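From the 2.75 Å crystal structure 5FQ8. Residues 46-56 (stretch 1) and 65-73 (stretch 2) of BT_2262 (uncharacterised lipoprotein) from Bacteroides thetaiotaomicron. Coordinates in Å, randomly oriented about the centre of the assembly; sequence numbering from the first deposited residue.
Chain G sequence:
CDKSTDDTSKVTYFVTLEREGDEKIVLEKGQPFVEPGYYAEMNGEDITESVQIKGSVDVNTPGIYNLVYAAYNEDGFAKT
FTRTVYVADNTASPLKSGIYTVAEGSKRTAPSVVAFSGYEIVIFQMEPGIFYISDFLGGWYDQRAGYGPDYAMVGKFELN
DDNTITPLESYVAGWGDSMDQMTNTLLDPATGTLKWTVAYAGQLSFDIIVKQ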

# COMPACT_ATOMS: atom_id res chain seq x y z
N ASP G 46 -7.82 -24.62 -50.00
CA ASP G 46 -9.15 -25.16 -50.26
C ASP G 46 -9.05 -26.64 -50.57
O ASP G 46 -8.41 -27.04 -51.55
N ILE G 47 -9.68 -27.47 -49.74
CA ILE G 47 -9.68 -28.90 -49.97
C ILE G 47 -11.11 -29.40 -50.14
O ILE G 47 -11.44 -30.53 -49.77
N THR G 48 -11.96 -28.56 -50.72
CA THR G 48 -13.34 -28.96 -50.94
C THR G 48 -13.44 -30.16 -51.86
O THR G 48 -14.36 -30.97 -51.73
N GLU G 49 -12.48 -30.32 -52.76
CA GLU G 49 -12.52 -31.45 -53.67
C GLU G 49 -12.15 -32.76 -52.98
O GLU G 49 -12.26 -33.81 -53.61
N SER G 50 -11.74 -32.72 -51.71
CA SER G 50 -11.29 -33.92 -51.01
C SER G 50 -12.38 -34.55 -50.16
O SER G 50 -12.15 -35.62 -49.60
N VAL G 51 -13.53 -33.92 -50.05
CA VAL G 51 -14.57 -34.42 -49.17
C VAL G 51 -15.08 -35.74 -49.72
O VAL G 51 -15.33 -35.87 -50.92
N GLN G 52 -15.21 -36.72 -48.85
CA GLN G 52 -15.82 -37.99 -49.21
C GLN G 52 -17.28 -37.97 -48.76
O GLN G 52 -17.62 -37.33 -47.77
N ILE G 53 -18.13 -38.66 -49.51
CA ILE G 53 -19.55 -38.76 -49.19
C ILE G 53 -19.96 -40.22 -49.20
O ILE G 53 -19.88 -40.88 -50.24
N LYS G 54 -20.44 -40.71 -48.06
CA LYS G 54 -20.94 -42.08 -47.95
C LYS G 54 -22.46 -42.06 -47.93
O LYS G 54 -23.08 -41.32 -47.16
N GLY G 55 -23.06 -42.87 -48.79
CA GLY G 55 -24.50 -42.95 -48.94
C GLY G 55 -24.93 -42.62 -50.36
O GLY G 55 -24.16 -42.10 -51.17
N SER G 56 -26.18 -42.94 -50.65
CA SER G 56 -26.76 -42.61 -51.94
C SER G 56 -28.25 -42.35 -51.79
O SER G 56 -28.90 -42.89 -50.89
N TYR G 65 -32.85 -41.61 -46.84
CA TYR G 65 -31.48 -41.77 -47.32
C TYR G 65 -30.59 -40.82 -46.55
O TYR G 65 -30.85 -39.61 -46.52
N ASN G 66 -29.55 -41.36 -45.92
CA ASN G 66 -28.57 -40.58 -45.17
C ASN G 66 -27.27 -40.49 -45.95
O ASN G 66 -26.75 -41.50 -46.42
N LEU G 67 -26.74 -39.27 -46.08
CA LEU G 67 -25.46 -39.02 -46.71
C LEU G 67 -24.51 -38.46 -45.66
O LEU G 67 -24.88 -37.56 -44.91
N VAL G 68 -23.30 -39.01 -45.60
CA VAL G 68 -22.30 -38.58 -44.63
C VAL G 68 -21.17 -37.90 -45.38
O VAL G 68 -20.55 -38.49 -46.27
N TYR G 69 -20.91 -36.64 -45.03
CA TYR G 69 -19.85 -35.85 -45.63
C TYR G 69 -18.67 -35.80 -44.69
O TYR G 69 -18.84 -35.56 -43.49
N ALA G 70 -17.47 -35.99 -45.22
CA ALA G 70 -16.29 -35.97 -44.36
C ALA G 70 -15.07 -35.52 -45.14
O ALA G 70 -14.93 -35.79 -46.34
N ALA G 71 -14.18 -34.85 -44.45
CA ALA G 71 -12.90 -34.45 -44.99
C ALA G 71 -11.84 -34.84 -43.98
O ALA G 71 -12.08 -34.84 -42.77
N TYR G 72 -10.65 -35.18 -44.47
CA TYR G 72 -9.66 -35.82 -43.63
C TYR G 72 -8.36 -35.03 -43.57
O TYR G 72 -7.96 -34.37 -44.53
N ASN G 73 -7.73 -35.12 -42.41
CA ASN G 73 -6.46 -34.50 -42.09
C ASN G 73 -5.32 -35.28 -42.74
O ASN G 73 -5.52 -36.28 -43.43

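Side-chain packing between residues 46-56 and 65-73 of BT_2262, two stretches of one chain that bury 682 Å² between them. Strand 52-54 runs antiparallel to strand 65-72, and the side chains sort onto the two faces of this small sheet. The backbone sets the frame: Gln52 N donates to Ala70 O (2.7 Å) and Ala70 N returns a bond to Gln52 O (2.9 Å), while Lys54 N to Val68 O (2.9 Å) and Val68 N to Lys54 O (2.8 Å) close the second pair.

Gln52, Tyr72 and Ile53 have the most area covered by the opposing stretch. Gln52 (chi1 m, chi2 t) shares a face with Ala70. Its amide end reaches toward the other stretch, bringing OE1 to 3.2 Å from CE2 of Tyr72, at the ring edge near its plane. Tyr72 (chi1 -70°, m) starts sideways, and its ring carries the side chain nearer to Gln52; the oxygen meets the C-H rim of the ring. Farther along the same face, Lys54 (m, t, t, m) packs its CB 4.4 Å from CB of Val68 (chi1 t), then leads its charged end away.

Ile53 (m, t) lies on the other face with Tyr69 (chi1 m). Its CD1 comes within 3.5 Å of Tyr69 CE2, its CG2 sits over one face of that ring, and the same CG2 lies 4.2 Å from Leu67 CB. Val51 (t) extends this apolar row: CG1 is 4.2 Å from Tyr69 CB, near the ring plane, and CG2 is 4.1 Å from Ala71 CB. Ile47 (p, t) points toward the strand and reaches the same methyl, with CD1 4.4 Å from Ala71 CB.

At Gly55 a CB would clash with Asn66 O. No side-chain hydrogen bond crosses between the stretches.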

# COMPACT_ATOMS: atom_id res chain seq x y z
CB ASP G 46 -9.79 -24.41 -51.43
CG ASP G 46 -11.10 -25.01 -51.84
OD1 ASP G 46 -11.10 -25.95 -52.67
OD2 ASP G 46 -12.14 -24.56 -51.34
CB ILE G 47 -8.98 -29.65 -48.84
CG1 ILE G 47 -9.59 -29.29 -47.49
CG2 ILE G 47 -7.51 -29.33 -48.84
CD1 ILE G 47 -9.49 -30.38 -46.47
CB THR G 48 -14.12 -27.79 -51.51
OG1 THR G 48 -14.02 -26.70 -50.60
CG2 THR G 48 -15.55 -28.14 -51.70
CB GLU G 49 -11.58 -31.19 -54.84
CG GLU G 49 -10.11 -31.00 -54.46
CD GLU G 49 -9.77 -29.61 -53.92
OE1 GLU G 49 -10.65 -28.95 -53.33
OE2 GLU G 49 -8.62 -29.17 -54.09
CB SER G 50 -10.09 -33.60 -50.13
OG SER G 50 -8.95 -33.31 -50.91
CB VAL G 51 -15.71 -33.40 -49.04
CG1 VAL G 51 -16.84 -33.95 -48.19
CG2 VAL G 51 -15.20 -32.08 -48.45
CB GLN G 52 -15.07 -39.16 -48.58
CG GLN G 52 -13.59 -39.24 -48.96
CD GLN G 52 -12.78 -40.20 -48.09
OE1 GLN G 52 -13.34 -40.99 -47.33
NE2 GLN G 52 -11.46 -40.14 -48.21
CB ILE G 53 -20.42 -37.97 -50.17
CG1 ILE G 53 -19.92 -36.54 -50.29
CG2 ILE G 53 -21.84 -37.95 -49.69
CD1 ILE G 53 -20.63 -35.78 -51.36
CB LYS G 54 -20.39 -42.77 -46.70
CG LYS G 54 -18.90 -43.15 -46.82
CD LYS G 54 -18.28 -43.57 -45.48
CE LYS G 54 -16.81 -43.97 -45.64
NZ LYS G 54 -16.64 -45.13 -46.56
CB SER G 56 -26.57 -43.72 -52.99
OG SER G 56 -27.39 -43.48 -54.11
CB TYR G 65 -31.40 -41.51 -48.82
CG TYR G 65 -32.18 -42.50 -49.63
CD1 TYR G 65 -31.65 -43.73 -49.95
CD2 TYR G 65 -33.47 -42.21 -50.05
CE1 TYR G 65 -32.36 -44.65 -50.69
CE2 TYR G 65 -34.19 -43.12 -50.78
CZ TYR G 65 -33.63 -44.34 -51.10
OH TYR G 65 -34.36 -45.25 -51.83
CB ASN G 66 -28.30 -41.20 -43.81
CG ASN G 66 -29.48 -41.09 -42.88
OD1 ASN G 66 -29.59 -40.15 -42.11
ND2 ASN G 66 -30.38 -42.06 -42.96
CB LEU G 67 -25.59 -38.04 -47.86
CG LEU G 67 -26.57 -38.36 -48.98
CD1 LEU G 67 -27.23 -37.09 -49.45
CD2 LEU G 67 -25.85 -39.02 -50.12
CB VAL G 68 -21.79 -39.75 -43.79
CG1 VAL G 68 -20.63 -39.30 -42.93
CG2 VAL G 68 -22.90 -40.26 -42.92
CB TYR G 69 -20.33 -34.43 -45.92
CG TYR G 69 -21.47 -34.30 -46.89
CD1 TYR G 69 -22.78 -34.52 -46.49
CD2 TYR G 69 -21.25 -33.92 -48.20
CE1 TYR G 69 -23.82 -34.38 -47.36
CE2 TYR G 69 -22.29 -33.78 -49.07
CZ TYR G 69 -23.57 -34.02 -48.65
OH TYR G 69 -24.60 -33.88 -49.53
CB ALA G 70 -16.04 -37.35 -43.75
CB ALA G 71 -12.83 -32.96 -45.27
CB TYR G 72 -9.39 -37.24 -44.10
CG TYR G 72 -10.54 -38.19 -43.88
CD1 TYR G 72 -10.74 -38.77 -42.63
CD2 TYR G 72 -11.41 -38.53 -44.90
CE1 TYR G 72 -11.78 -39.64 -42.41
CE2 TYR G 72 -12.45 -39.40 -44.69
CZ TYR G 72 -12.63 -39.95 -43.44
OH TYR G 72 -13.67 -40.82 -43.21
CB ASN G 73 -6.29 -34.48 -40.58
CG ASN G 73 -5.27 -33.50 -40.12
OD1 ASN G 73 -4.36 -33.84 -39.38
ND2 ASN G 73 -5.42 -32.25 -40.54